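Local coordinates for protein beta-N-acetylhexosaminidase (Arthrobacter aurescens, PDB 3RCN) that probably hydrolyses terminal non-reducing N-acetyl-D-hexosamine residues in N-acetyl-beta-D-hexosaminides, as a member of glycosyl hydrolase family 20, at residues Q9-P14 and G500-R505; R159-M164 and A231-R236; I244-H249 and T282-S287; E418-G423 and P526-W531; A470-L475 and M509-R514. All coordinates share one frame; numbering follows the deposited sequence.

Contact 1 of 5, residues Q9-P14 and G500-R505; sequences QLIPAP and GAHLAR
Gln9, Ile11 and His502 carry the join between the loop leading into strand 16-26 of the N-terminal alpha-beta domain and helix 491-508. Gln9 lies over the start of segment 500-505: its CB meets Ala501 CB at 3.6 Å, and its chain, extended beyond CG, takes NE2 to 3.8 Å from Gly500 CA. Ile11 covers one face of the His502 imidazole in a CH-pi contact, Ile11 CB standing 4.1 Å from the ring centroid and offset toward the rim. The two side chains cross at about a right angle, with Ile11 CD1 3.7 Å from His502 CB. Both ring nitrogens are held: NE2 bonds to His167, while His502 ND1 accepts from Arg505 NH1 at 2.8 Å, the partners lying in each other's planes. Arg505 thereby links ring and loop, its NH2 donating to Gln9 O at 3.1 Å (163° at the hydrogen) from above the carbonyl plane. An alanine in place of Arg505 would probably leave Gln9 O without this donor and the ND1 side of the His502 ring less firmly fixed against rotation. A second, weak bond reaches the same oxygen, Arg505 NH1 lying 3.5 Å from Gln9 O.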
# COMPACT_ATOMS: atom_id res chain seq x y z
N GLN A 9 -8.33 14.37 23.37
CA GLN A 9 -8.55 13.09 22.72
C GLN A 9 -7.36 12.24 22.23
O GLN A 9 -7.55 11.30 21.47
CB GLN A 9 -9.74 13.13 21.78
CG GLN A 9 -10.99 13.50 22.58
CD GLN A 9 -12.24 13.57 21.76
OE1 GLN A 9 -12.28 14.23 20.71
NE2 GLN A 9 -13.28 12.90 22.22
N LEU A 10 -6.15 12.68 22.57
CA LEU A 10 -4.90 11.99 22.20
C LEU A 10 -4.80 10.52 22.60
O LEU A 10 -5.08 10.15 23.74
CB LEU A 10 -3.73 12.72 22.84
CG LEU A 10 -3.71 14.22 22.60
CD1 LEU A 10 -2.72 14.86 23.51
CD2 LEU A 10 -3.36 14.51 21.14
N ILE A 11 -4.37 9.67 21.66
CA ILE A 11 -3.94 8.33 22.01
C ILE A 11 -2.59 8.06 21.36
O ILE A 11 -2.42 8.33 20.17
CB ILE A 11 -4.93 7.29 21.45
CG1 ILE A 11 -6.25 7.33 22.22
CG2 ILE A 11 -4.36 5.90 21.49
CD1 ILE A 11 -7.31 6.46 21.60
N PRO A 12 -1.65 7.46 22.10
CA PRO A 12 -1.68 7.17 23.55
C PRO A 12 -1.80 8.45 24.38
O PRO A 12 -1.23 9.47 24.01
CB PRO A 12 -0.29 6.57 23.82
CG PRO A 12 0.30 6.26 22.47
CD PRO A 12 -0.32 7.21 21.51
N ALA A 13 -2.51 8.40 25.50
CA ALA A 13 -2.62 9.55 26.39
C ALA A 13 -1.26 9.94 26.95
O ALA A 13 -0.54 9.09 27.46
CB ALA A 13 -3.57 9.24 27.54
N PRO A 14 -0.91 11.24 26.87
CA PRO A 14 0.37 11.76 27.39
C PRO A 14 0.39 11.71 28.91
O PRO A 14 -0.65 11.55 29.53
CB PRO A 14 0.38 13.22 26.93
CG PRO A 14 -0.82 13.39 26.05
CD PRO A 14 -1.79 12.32 26.41
N GLY A 500 -14.44 9.03 19.72
CA GLY A 500 -14.49 10.47 19.53
C GLY A 500 -13.52 11.02 18.50
O GLY A 500 -13.89 11.85 17.69
N ALA A 501 -12.26 10.56 18.54
CA ALA A 501 -11.21 11.08 17.65
C ALA A 501 -10.43 10.01 16.86
O ALA A 501 -10.33 10.09 15.63
CB ALA A 501 -10.27 12.02 18.39
N HIS A 502 -9.79 9.10 17.59
CA HIS A 502 -8.83 8.15 17.03
C HIS A 502 -9.28 7.27 15.86
O HIS A 502 -8.50 7.04 14.93
CB HIS A 502 -8.24 7.27 18.12
CG HIS A 502 -6.88 6.73 17.79
ND1 HIS A 502 -5.77 7.53 17.68
CD2 HIS A 502 -6.47 5.47 17.51
CE1 HIS A 502 -4.72 6.79 17.37
NE2 HIS A 502 -5.12 5.54 17.26
N LEU A 503 -10.50 6.77 15.90
CA LEU A 503 -11.00 6.00 14.77
C LEU A 503 -10.91 6.83 13.48
O LEU A 503 -10.64 6.29 12.41
CB LEU A 503 -12.45 5.54 14.98
CG LEU A 503 -12.74 4.39 15.96
CD1 LEU A 503 -14.17 3.93 15.75
CD2 LEU A 503 -11.76 3.22 15.80
N ALA A 504 -11.14 8.14 13.60
CA ALA A 504 -11.05 9.03 12.44
C ALA A 504 -9.62 9.14 11.94
O ALA A 504 -9.39 9.29 10.74
CB ALA A 504 -11.60 10.40 12.77
N ARG A 505 -8.66 9.06 12.87
CA ARG A 505 -7.24 9.08 12.52
C ARG A 505 -6.84 7.80 11.79
O ARG A 505 -6.10 7.84 10.79
CB ARG A 505 -6.37 9.25 13.75
CG ARG A 505 -6.48 10.59 14.44
CD ARG A 505 -5.62 10.62 15.70
NE ARG A 505 -6.06 11.65 16.63
CZ ARG A 505 -6.41 11.42 17.89
NH1 ARG A 505 -6.34 10.19 18.39
NH2 ARG A 505 -6.81 12.42 18.66

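Contact 2 of 5, residues R159-M164 and A231-R236; sequences RFIEVM and AFAADR
Arg236 NE donates to Glu162 OE2 at 2.9 Å, the shorter bond of a salt bridge that ties two neighbouring outer helices of the alpha-beta barrel. Helices 154-166 and 223-235 run nearly parallel here, their short axes 15° apart and 10.0 Å from each other at closest approach. Glu162 extends first, CG anti to the backbone N, and then bends at chi2 (81°), which turns CD toward Arg236. OE2 sits at the edge of the guanidinium but is itself met from above the carboxylate plane, the two planes being 49° apart. A weak bond from Arg236 NH2 to Glu162 OE1, 3.3 Å long, completes the pair, and Arg159 adds a long ion pair on OE1. The guanidinium is also held by the last turn of helix 223-235, just before it: it lies over one face of the Phe232 ring, near the rim, and Arg236 NH1 bonds to Phe232 O at 3.1 Å. These bonds would restrict its rotation. Trp44 of helix 39-53 packs on both Glu162 and Arg236, and Ala117 of the second subunit packs on Phe232. The apolar half of the contact belongs to Ile161, which lies alongside Phe232, the two side chains pointing opposite ways. Ile161 CG2 comes up to the edge of the Phe232 ring in plane, 3.7 Å from Phe232 CD1, and lies 4.4 Å from Ala233 CB.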
# COMPACT_ATOMS: atom_id res chain seq x y z
N ARG A 159 3.55 1.12 5.08
CA ARG A 159 2.33 1.76 5.60
C ARG A 159 1.99 1.29 7.00
O ARG A 159 1.61 2.09 7.86
CB ARG A 159 1.15 1.53 4.66
CG ARG A 159 1.04 2.58 3.57
CD ARG A 159 0.13 3.70 4.02
NE ARG A 159 0.86 4.88 4.43
CZ ARG A 159 0.31 5.90 5.07
NH1 ARG A 159 -0.97 5.86 5.39
NH2 ARG A 159 1.04 6.95 5.43
N PHE A 160 2.13 -0.00 7.23
CA PHE A 160 2.01 -0.56 8.57
C PHE A 160 3.01 0.10 9.53
O PHE A 160 2.67 0.40 10.68
CB PHE A 160 2.22 -2.07 8.52
CG PHE A 160 2.10 -2.75 9.85
CD1 PHE A 160 0.85 -3.13 10.34
CD2 PHE A 160 3.23 -3.03 10.62
CE1 PHE A 160 0.73 -3.75 11.57
CE2 PHE A 160 3.12 -3.65 11.85
CZ PHE A 160 1.87 -4.02 12.32
N ILE A 161 4.24 0.32 9.06
CA ILE A 161 5.27 0.95 9.89
C ILE A 161 4.91 2.40 10.22
O ILE A 161 5.14 2.86 11.34
CB ILE A 161 6.65 0.91 9.20
CG1 ILE A 161 7.24 -0.50 9.28
CG2 ILE A 161 7.59 1.92 9.84
CD1 ILE A 161 8.43 -0.74 8.36
N GLU A 162 4.33 3.10 9.25
CA GLU A 162 3.92 4.48 9.44
C GLU A 162 2.83 4.59 10.51
O GLU A 162 2.84 5.50 11.36
CB GLU A 162 3.43 5.06 8.11
CG GLU A 162 3.10 6.54 8.16
CD GLU A 162 4.33 7.44 8.05
OE1 GLU A 162 4.64 7.83 6.90
OE2 GLU A 162 4.96 7.76 9.09
N VAL A 163 1.87 3.66 10.46
CA VAL A 163 0.82 3.60 11.47
C VAL A 163 1.39 3.25 12.85
O VAL A 163 0.89 3.74 13.87
CB VAL A 163 -0.28 2.60 11.08
CG1 VAL A 163 -1.30 2.48 12.18
CG2 VAL A 163 -0.96 3.04 9.77
N MSE A 164 2.42 2.41 12.89
CA MSE A 164 3.09 2.09 14.16
C MSE A 164 3.71 3.31 14.81
O MSE A 164 3.57 3.53 16.02
CB MSE A 164 4.20 1.06 13.96
CG MSE A 164 3.77 -0.37 13.74
SE MSE A 164 5.35 -1.51 13.52
CE MSE A 164 6.27 -1.30 15.22
N ALA A 231 15.66 1.50 6.81
CA ALA A 231 15.82 2.95 6.77
C ALA A 231 14.50 3.69 7.03
O ALA A 231 14.47 4.68 7.76
CB ALA A 231 16.42 3.38 5.44
N PHE A 232 13.42 3.18 6.44
CA PHE A 232 12.10 3.76 6.65
C PHE A 232 11.76 3.70 8.14
O PHE A 232 11.35 4.71 8.73
CB PHE A 232 11.05 3.00 5.80
CG PHE A 232 9.70 3.67 5.71
CD1 PHE A 232 8.70 3.37 6.63
CD2 PHE A 232 9.41 4.55 4.69
CE1 PHE A 232 7.44 3.96 6.53
CE2 PHE A 232 8.15 5.16 4.60
CZ PHE A 232 7.18 4.86 5.52
N ALA A 233 11.95 2.54 8.76
CA ALA A 233 11.71 2.41 10.20
C ALA A 233 12.63 3.32 11.04
O ALA A 233 12.22 3.86 12.07
CB ALA A 233 11.85 0.98 10.62
N ALA A 234 13.87 3.49 10.60
CA ALA A 234 14.83 4.25 11.38
C ALA A 234 14.50 5.74 11.35
O ALA A 234 14.70 6.47 12.35
CB ALA A 234 16.24 3.99 10.87
N ASP A 235 13.98 6.21 10.22
CA ASP A 235 13.51 7.59 10.13
C ASP A 235 12.38 7.84 11.13
O ASP A 235 12.19 8.94 11.61
CB ASP A 235 13.02 7.91 8.72
CG ASP A 235 14.15 8.28 7.76
OD1 ASP A 235 15.31 8.45 8.22
OD2 ASP A 235 13.86 8.41 6.54
N ARG A 236 11.60 6.79 11.40
CA ARG A 236 10.53 6.82 12.40
C ARG A 236 10.89 6.27 13.79
O ARG A 236 10.00 5.99 14.61
CB ARG A 236 9.25 6.19 11.83
CG ARG A 236 8.63 7.03 10.70
CD ARG A 236 8.09 6.13 9.59
NE ARG A 236 7.64 6.89 8.43
CZ ARG A 236 8.44 7.31 7.44
NH1 ARG A 236 9.74 7.06 7.46
NH2 ARG A 236 7.92 7.98 6.43

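Contact 3 of 5, residues I244-H249 and T282-S287; sequences IDVPGH and TVLEVS
Leu284 packs against Pro247 in the loop that follows barrel strand 239-243, on the side of the alpha-beta barrel where Glu316, the predicted proton donor, is found. The peptide bond before Pro247 is cis. The tight part of the contact gathers round Pro247 O, which accepts the backbone N of Leu284 at 3.0 Å in a nearly straight bond (171° at the hydrogen) and takes a further weak bond from Ser250 OG. With CG anti to its own carbonyl carbon (chi1 -66°), Leu284 folds over that oxygen, Leu284 CG lying 3.3 Å from Pro247 O. Leu284 CD1 continues past it to 3.8 Å from Pro247 CA and also touches Val246 CG1 at 4.0 Å, the two side chains meeting at a slant. An alanine at Leu284 would keep the backbone bond but is likely to open a gap beside Val246 and Pro247, where Tyr294 and Phe347 also close in on the leucine. Packing is looser toward Val286, whose CG1 comes only to 4.4 Å from Pro247 CB, and Glu285, partly exposed, starts away from segment 244-249. Gly248 lies near the predicted active site, about 7 Å from the side chain of Glu316, and the next residue, His249, touches Glu316. Next to Leu284 in the chain, Val283 CG1 rests 3.9 Å from Gly248 CA.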
# COMPACT_ATOMS: atom_id res chain seq x y z
N ILE A 244 15.13 -15.18 12.08
CA ILE A 244 15.24 -16.41 11.31
C ILE A 244 15.06 -17.55 12.29
O ILE A 244 15.94 -17.83 13.10
CB ILE A 244 16.60 -16.53 10.63
CG1 ILE A 244 16.74 -15.48 9.52
CG2 ILE A 244 16.73 -17.91 10.03
CD1 ILE A 244 17.12 -14.11 10.02
N ASP A 245 13.92 -18.22 12.22
CA ASP A 245 13.55 -19.18 13.25
C ASP A 245 14.28 -20.50 13.02
O ASP A 245 14.24 -21.05 11.93
CB ASP A 245 12.04 -19.39 13.23
CG ASP A 245 11.51 -19.95 14.53
OD1 ASP A 245 12.30 -20.58 15.29
OD2 ASP A 245 10.30 -19.75 14.79
N VAL A 246 14.97 -20.97 14.07
CA VAL A 246 15.70 -22.24 14.06
C VAL A 246 15.63 -22.88 15.44
O VAL A 246 15.42 -22.20 16.43
CB VAL A 246 17.17 -22.02 13.71
CG1 VAL A 246 17.31 -21.55 12.24
CG2 VAL A 246 17.79 -21.03 14.68
N PRO A 247 15.84 -24.20 15.52
CA PRO A 247 15.95 -25.31 14.56
C PRO A 247 14.62 -25.76 13.96
O PRO A 247 14.63 -26.50 12.97
CB PRO A 247 16.58 -26.42 15.39
CG PRO A 247 16.02 -26.20 16.73
CD PRO A 247 15.83 -24.71 16.90
N GLY A 248 13.51 -25.39 14.60
CA GLY A 248 12.18 -25.72 14.09
C GLY A 248 11.66 -24.67 13.12
O GLY A 248 12.37 -23.72 12.79
N HIS A 249 10.42 -24.85 12.65
CA HIS A 249 9.81 -23.97 11.63
C HIS A 249 10.72 -23.78 10.43
O HIS A 249 10.83 -22.70 9.91
CB HIS A 249 9.45 -22.61 12.24
CG HIS A 249 8.41 -22.70 13.30
ND1 HIS A 249 8.71 -22.98 14.62
CD2 HIS A 249 7.06 -22.61 13.23
CE1 HIS A 249 7.59 -23.03 15.32
NE2 HIS A 249 6.57 -22.81 14.50
N THR A 282 8.96 -31.97 11.04
CA THR A 282 10.14 -31.89 10.19
C THR A 282 10.97 -30.67 10.55
O THR A 282 10.53 -29.54 10.40
CB THR A 282 9.74 -31.91 8.72
OG1 THR A 282 9.20 -33.21 8.43
CG2 THR A 282 10.94 -31.65 7.82
N VAL A 283 12.20 -30.90 11.00
CA VAL A 283 13.04 -29.82 11.50
C VAL A 283 14.47 -29.95 11.01
O VAL A 283 14.82 -30.91 10.32
CB VAL A 283 13.00 -29.76 13.04
CG1 VAL A 283 11.58 -29.53 13.50
CG2 VAL A 283 13.51 -31.06 13.64
N LEU A 284 15.32 -29.00 11.37
CA LEU A 284 16.71 -29.07 10.96
C LEU A 284 17.40 -30.30 11.52
O LEU A 284 17.10 -30.77 12.62
CB LEU A 284 17.48 -27.83 11.41
CG LEU A 284 17.06 -26.50 10.77
CD1 LEU A 284 17.91 -25.38 11.34
CD2 LEU A 284 17.20 -26.54 9.25
N GLU A 285 18.34 -30.83 10.75
CA GLU A 285 19.26 -31.80 11.26
C GLU A 285 20.40 -30.94 11.77
O GLU A 285 21.07 -30.28 10.99
CB GLU A 285 19.74 -32.71 10.14
CG GLU A 285 20.84 -33.67 10.58
CD GLU A 285 21.26 -34.63 9.48
OE1 GLU A 285 20.93 -35.84 9.59
OE2 GLU A 285 21.93 -34.19 8.52
N VAL A 286 20.61 -30.94 13.09
CA VAL A 286 21.66 -30.12 13.69
C VAL A 286 23.03 -30.78 13.51
O VAL A 286 23.25 -31.92 13.91
CB VAL A 286 21.40 -29.83 15.17
CG1 VAL A 286 20.01 -29.24 15.34
CG2 VAL A 286 21.52 -31.08 15.98
N SER A 287 23.96 -30.02 12.95
CA SER A 287 25.21 -30.58 12.45
C SER A 287 26.08 -29.43 11.98
O SER A 287 25.64 -28.27 11.96
CB SER A 287 24.95 -31.51 11.27
OG SER A 287 24.48 -30.78 10.17

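Contact 4 of 5, residues E418-G423 and P526-W531; sequences EPVPVG and PGVEGW
Val420 CG1 stands anti to its backbone N (chi1 -162°), which leaves CG2 beside that N, and Val528 CG1 is likewise anti to its own backbone N (chi1 178°); these two rotamers bring Val420 CG2 and Val528 CG1 to 3.6 Å. From this apolar start the chains run on side by side, only 7° apart in direction, into a small two-stranded parallel sheet of strands 422-423 and 531-532. Val422 and Trp531 form its bridge in this contact and place their CB atoms on the same face, where Val422 CG1 rests 3.4 Å from Trp531 N. The backbones approach closely through CA-H...O contacts. Gly530 CA lies 3.0 Å from Pro421 O. Val422 CA meets Trp531 O at 3.1 Å, and the same oxygen takes a weak hydrogen bond from Gly423 N at 3.2 Å. The indole of Trp531 leads away from Val422 and makes a cation-pi contact with Arg208, while Arg411 and Arg533 make further bonds to the 422-423 strand. The sheet thus joins a loop within the catalytic-domain sequence to the long C-terminal stretch that follows helix 491-508. Beside Val420 a water bridges the two backbones, accepting from Val420 N at 2.8 Å and donating to Val528 O at 2.8 Å.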
# COMPACT_ATOMS: atom_id res chain seq x y z
N GLU A 418 -17.26 -13.59 13.86
CA GLU A 418 -15.87 -13.19 13.64
C GLU A 418 -15.24 -14.10 12.57
O GLU A 418 -15.48 -15.31 12.56
CB GLU A 418 -15.08 -13.26 14.95
CG GLU A 418 -15.64 -12.42 16.11
CD GLU A 418 -15.78 -10.94 15.75
OE1 GLU A 418 -14.81 -10.35 15.23
OE2 GLU A 418 -16.88 -10.37 15.97
N PRO A 419 -14.45 -13.52 11.66
CA PRO A 419 -13.78 -14.27 10.58
C PRO A 419 -12.67 -15.24 11.04
O PRO A 419 -11.80 -14.84 11.79
CB PRO A 419 -13.18 -13.16 9.70
CG PRO A 419 -13.07 -11.97 10.61
CD PRO A 419 -14.22 -12.07 11.56
N VAL A 420 -12.70 -16.49 10.56
CA VAL A 420 -11.74 -17.53 10.93
C VAL A 420 -11.34 -17.47 12.41
O VAL A 420 -10.17 -17.19 12.72
CB VAL A 420 -10.47 -17.46 10.07
CG1 VAL A 420 -9.69 -18.77 10.14
CG2 VAL A 420 -10.82 -17.11 8.63
N PRO A 421 -12.29 -17.71 13.32
CA PRO A 421 -12.02 -17.57 14.75
C PRO A 421 -11.04 -18.62 15.29
O PRO A 421 -11.26 -19.82 15.14
CB PRO A 421 -13.39 -17.76 15.38
CG PRO A 421 -14.10 -18.66 14.44
CD PRO A 421 -13.64 -18.25 13.07
N VAL A 422 -10.02 -18.15 15.99
CA VAL A 422 -8.99 -19.01 16.54
C VAL A 422 -8.46 -18.40 17.83
O VAL A 422 -8.55 -17.19 18.03
CB VAL A 422 -7.79 -19.21 15.57
CG1 VAL A 422 -8.20 -20.02 14.34
CG2 VAL A 422 -7.16 -17.88 15.17
N GLY A 423 -7.91 -19.23 18.70
CA GLY A 423 -7.34 -18.75 19.93
C GLY A 423 -8.42 -18.35 20.91
O GLY A 423 -9.59 -18.70 20.74
N PRO A 526 -17.49 -16.54 6.10
CA PRO A 526 -18.29 -17.72 6.47
C PRO A 526 -17.83 -19.00 5.77
O PRO A 526 -17.31 -18.95 4.66
CB PRO A 526 -19.70 -17.35 6.01
CG PRO A 526 -19.50 -16.30 4.91
CD PRO A 526 -18.27 -15.55 5.32
N GLY A 527 -18.05 -20.14 6.43
CA GLY A 527 -17.67 -21.43 5.87
C GLY A 527 -16.21 -21.80 6.11
O GLY A 527 -15.76 -22.88 5.72
N VAL A 528 -15.47 -20.90 6.75
CA VAL A 528 -14.05 -21.11 6.96
C VAL A 528 -13.83 -21.44 8.41
O VAL A 528 -14.03 -20.59 9.28
CB VAL A 528 -13.21 -19.88 6.54
CG1 VAL A 528 -11.73 -20.12 6.82
CG2 VAL A 528 -13.43 -19.55 5.06
N GLU A 529 -13.45 -22.68 8.66
CA GLU A 529 -13.36 -23.24 10.01
C GLU A 529 -12.17 -22.71 10.79
O GLU A 529 -11.05 -22.75 10.30
CB GLU A 529 -13.25 -24.76 9.92
CG GLU A 529 -14.46 -25.50 10.44
CD GLU A 529 -14.46 -26.96 10.04
OE1 GLU A 529 -13.74 -27.75 10.69
OE2 GLU A 529 -15.16 -27.30 9.06
N GLY A 530 -12.42 -22.23 12.00
CA GLY A 530 -11.35 -21.84 12.89
C GLY A 530 -11.14 -22.90 13.95
O GLY A 530 -11.60 -24.04 13.81
N TRP A 531 -10.40 -22.54 14.99
CA TRP A 531 -10.27 -23.40 16.17
C TRP A 531 -10.42 -22.56 17.44
O TRP A 531 -9.53 -21.79 17.79
CB TRP A 531 -8.89 -24.07 16.13
CG TRP A 531 -8.76 -25.21 17.08
CD1 TRP A 531 -7.96 -25.28 18.18
CD2 TRP A 531 -9.46 -26.46 17.01
NE1 TRP A 531 -8.11 -26.50 18.80
CE2 TRP A 531 -9.04 -27.24 18.10
CE3 TRP A 531 -10.41 -26.99 16.14
CZ2 TRP A 531 -9.52 -28.52 18.34
CZ3 TRP A 531 -10.89 -28.27 16.38
CH2 TRP A 531 -10.44 -29.02 17.47
O HOH W 1 -14.91 -17.97 9.71

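Contact 5 of 5, residues A470-L475 and M509-R514; sequences AAFPRL and MGVEYR
Phe472 lays its ring across Val511 at about a right angle, with Val511 CG1 3.6 Å from Phe472 CD2 and also near CG and CE2. Val511 CG1 stands anti to its own backbone N (chi1 178°), the position from which it meets the phenylalanine. Behind the ring, Phe472 CB meets Tyr513 CB at 3.7 Å, and His167 and Val163 also touch the ring. Tyr513 CG takes the crowded position between the backbone N and the carbonyl carbon (chi1 52°), and the phenol leads away from Phe472 to Leu503 and Leu506 of helix 491-508, its OH bonded to Glu507 OE2. The contact lies just past a helix end: Gly510 closes helix 491-508 in a Schellman motif, with positive phi, and the chain then runs back past the break between helices 464-471 and 474-483, which follow the barrel strand 449-456. That break holds a cis peptide bond between Phe472 and Pro473. Phe472 O is gripped by Arg514 N at 3.1 Å in an almost straight bond, 175° at the hydrogen. Within segment 470-475, Arg474 NH2 donates to Ala470 O at 3.0 Å. The guanidinium of Arg514 leads away and forms a salt bridge with Glu418. Nearer its backbone, Pro473 CD lies 3.4 Å from Arg514 O and 4.1 Å from Arg514 CB.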
# COMPACT_ATOMS: atom_id res chain seq x y z
N ALA A 470 -7.16 -7.44 12.04
CA ALA A 470 -6.64 -8.14 13.21
C ALA A 470 -5.97 -7.18 14.16
O ALA A 470 -6.21 -7.22 15.36
CB ALA A 470 -5.66 -9.24 12.79
N ALA A 471 -5.15 -6.29 13.63
CA ALA A 471 -4.33 -5.43 14.48
C ALA A 471 -5.11 -4.32 15.14
O ALA A 471 -4.78 -3.89 16.24
CB ALA A 471 -3.15 -4.86 13.69
N PHE A 472 -6.15 -3.83 14.47
CA PHE A 472 -6.85 -2.66 15.01
C PHE A 472 -8.32 -2.93 15.23
O PHE A 472 -8.92 -3.72 14.50
CB PHE A 472 -6.66 -1.46 14.09
CG PHE A 472 -5.25 -0.97 14.06
CD1 PHE A 472 -4.78 -0.14 15.06
CD2 PHE A 472 -4.39 -1.37 13.05
CE1 PHE A 472 -3.47 0.31 15.06
CE2 PHE A 472 -3.08 -0.92 13.03
CZ PHE A 472 -2.62 -0.08 14.04
N PRO A 473 -8.93 -2.23 16.21
CA PRO A 473 -8.46 -1.20 17.15
C PRO A 473 -7.53 -1.65 18.30
O PRO A 473 -6.97 -0.80 18.98
CB PRO A 473 -9.77 -0.64 17.69
CG PRO A 473 -10.67 -1.83 17.73
CD PRO A 473 -10.30 -2.68 16.54
N ARG A 474 -7.43 -2.95 18.56
CA ARG A 474 -6.67 -3.45 19.72
C ARG A 474 -5.27 -2.86 19.88
O ARG A 474 -4.89 -2.47 20.96
CB ARG A 474 -6.59 -4.97 19.70
CG ARG A 474 -7.90 -5.62 20.05
CD ARG A 474 -7.78 -7.12 20.05
NE ARG A 474 -7.56 -7.64 18.72
CZ ARG A 474 -7.44 -8.94 18.44
NH1 ARG A 474 -7.52 -9.84 19.42
NH2 ARG A 474 -7.25 -9.33 17.20
N LEU A 475 -4.52 -2.79 18.79
CA LEU A 475 -3.17 -2.24 18.83
C LEU A 475 -3.14 -0.76 19.28
O LEU A 475 -2.11 -0.27 19.75
CB LEU A 475 -2.52 -2.39 17.45
CG LEU A 475 -1.02 -2.18 17.39
CD1 LEU A 475 -0.34 -2.95 18.52
CD2 LEU A 475 -0.46 -2.62 16.04
N MSE A 509 -5.48 7.26 7.82
CA MSE A 509 -4.22 6.58 7.49
C MSE A 509 -4.44 5.33 6.64
O MSE A 509 -3.50 4.58 6.37
CB MSE A 509 -3.43 6.23 8.75
CG MSE A 509 -3.01 7.44 9.58
SE MSE A 509 -1.61 7.05 10.89
CE MSE A 509 -0.08 7.09 9.68
N GLY A 510 -5.68 5.09 6.24
CA GLY A 510 -6.00 3.97 5.38
C GLY A 510 -6.15 2.64 6.10
O GLY A 510 -6.03 1.57 5.49
N VAL A 511 -6.43 2.68 7.39
CA VAL A 511 -6.48 1.44 8.16
C VAL A 511 -7.92 0.96 8.30
O VAL A 511 -8.72 1.64 8.91
CB VAL A 511 -5.89 1.66 9.58
CG1 VAL A 511 -5.99 0.40 10.40
CG2 VAL A 511 -4.45 2.13 9.49
N GLU A 512 -8.23 -0.21 7.74
CA GLU A 512 -9.57 -0.74 7.92
C GLU A 512 -9.56 -1.64 9.15
O GLU A 512 -9.12 -2.77 9.08
CB GLU A 512 -10.00 -1.59 6.71
CG GLU A 512 -9.66 -1.00 5.33
CD GLU A 512 -10.26 -1.82 4.16
OE1 GLU A 512 -9.51 -2.11 3.20
OE2 GLU A 512 -11.47 -2.14 4.19
N TYR A 513 -10.17 -1.16 10.23
CA TYR A 513 -10.14 -1.85 11.51
C TYR A 513 -11.42 -2.64 11.73
O TYR A 513 -12.33 -2.59 10.91
CB TYR A 513 -9.98 -0.81 12.62
CG TYR A 513 -10.99 0.30 12.53
CD1 TYR A 513 -10.69 1.48 11.85
CD2 TYR A 513 -12.24 0.17 13.12
CE1 TYR A 513 -11.61 2.51 11.76
CE2 TYR A 513 -13.17 1.19 13.05
CZ TYR A 513 -12.85 2.35 12.36
OH TYR A 513 -13.79 3.36 12.30
N ARG A 514 -11.51 -3.38 12.84
CA ARG A 514 -12.78 -4.00 13.21
C ARG A 514 -13.64 -2.93 13.85
O ARG A 514 -13.24 -2.35 14.85
CB ARG A 514 -12.62 -5.15 14.21
CG ARG A 514 -13.86 -6.07 14.26
CD ARG A 514 -13.83 -7.09 15.40
NE ARG A 514 -14.39 -6.52 16.62
CZ ARG A 514 -15.50 -6.93 17.22
NH1 ARG A 514 -16.19 -7.96 16.74
NH2 ARG A 514 -15.90 -6.33 18.33

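Contact 5 joins contacts 1, 2 and 4, touching each of them: contact 1 through Leu503 CD1 and Tyr513 OH (3.5 Å), contact 2 through Val163 CG1 and Phe472 CZ (3.4 Å), and contact 4 through the salt bridge of Glu418 OE2 with Arg514 NH1 (2.6 Å). The centres of contacts 1 and 5 are about 13 Å apart, and those of contacts 2 and 5 about 16 Å. Contact 3, the one next to the predicted proton donor Glu316, stands apart, its centre about 30 Å from that of contact 4 and about 43 Å from that of contact 1. Contacts 2, 4 and 5 also reach the second subunit, contact 4 through Pro526.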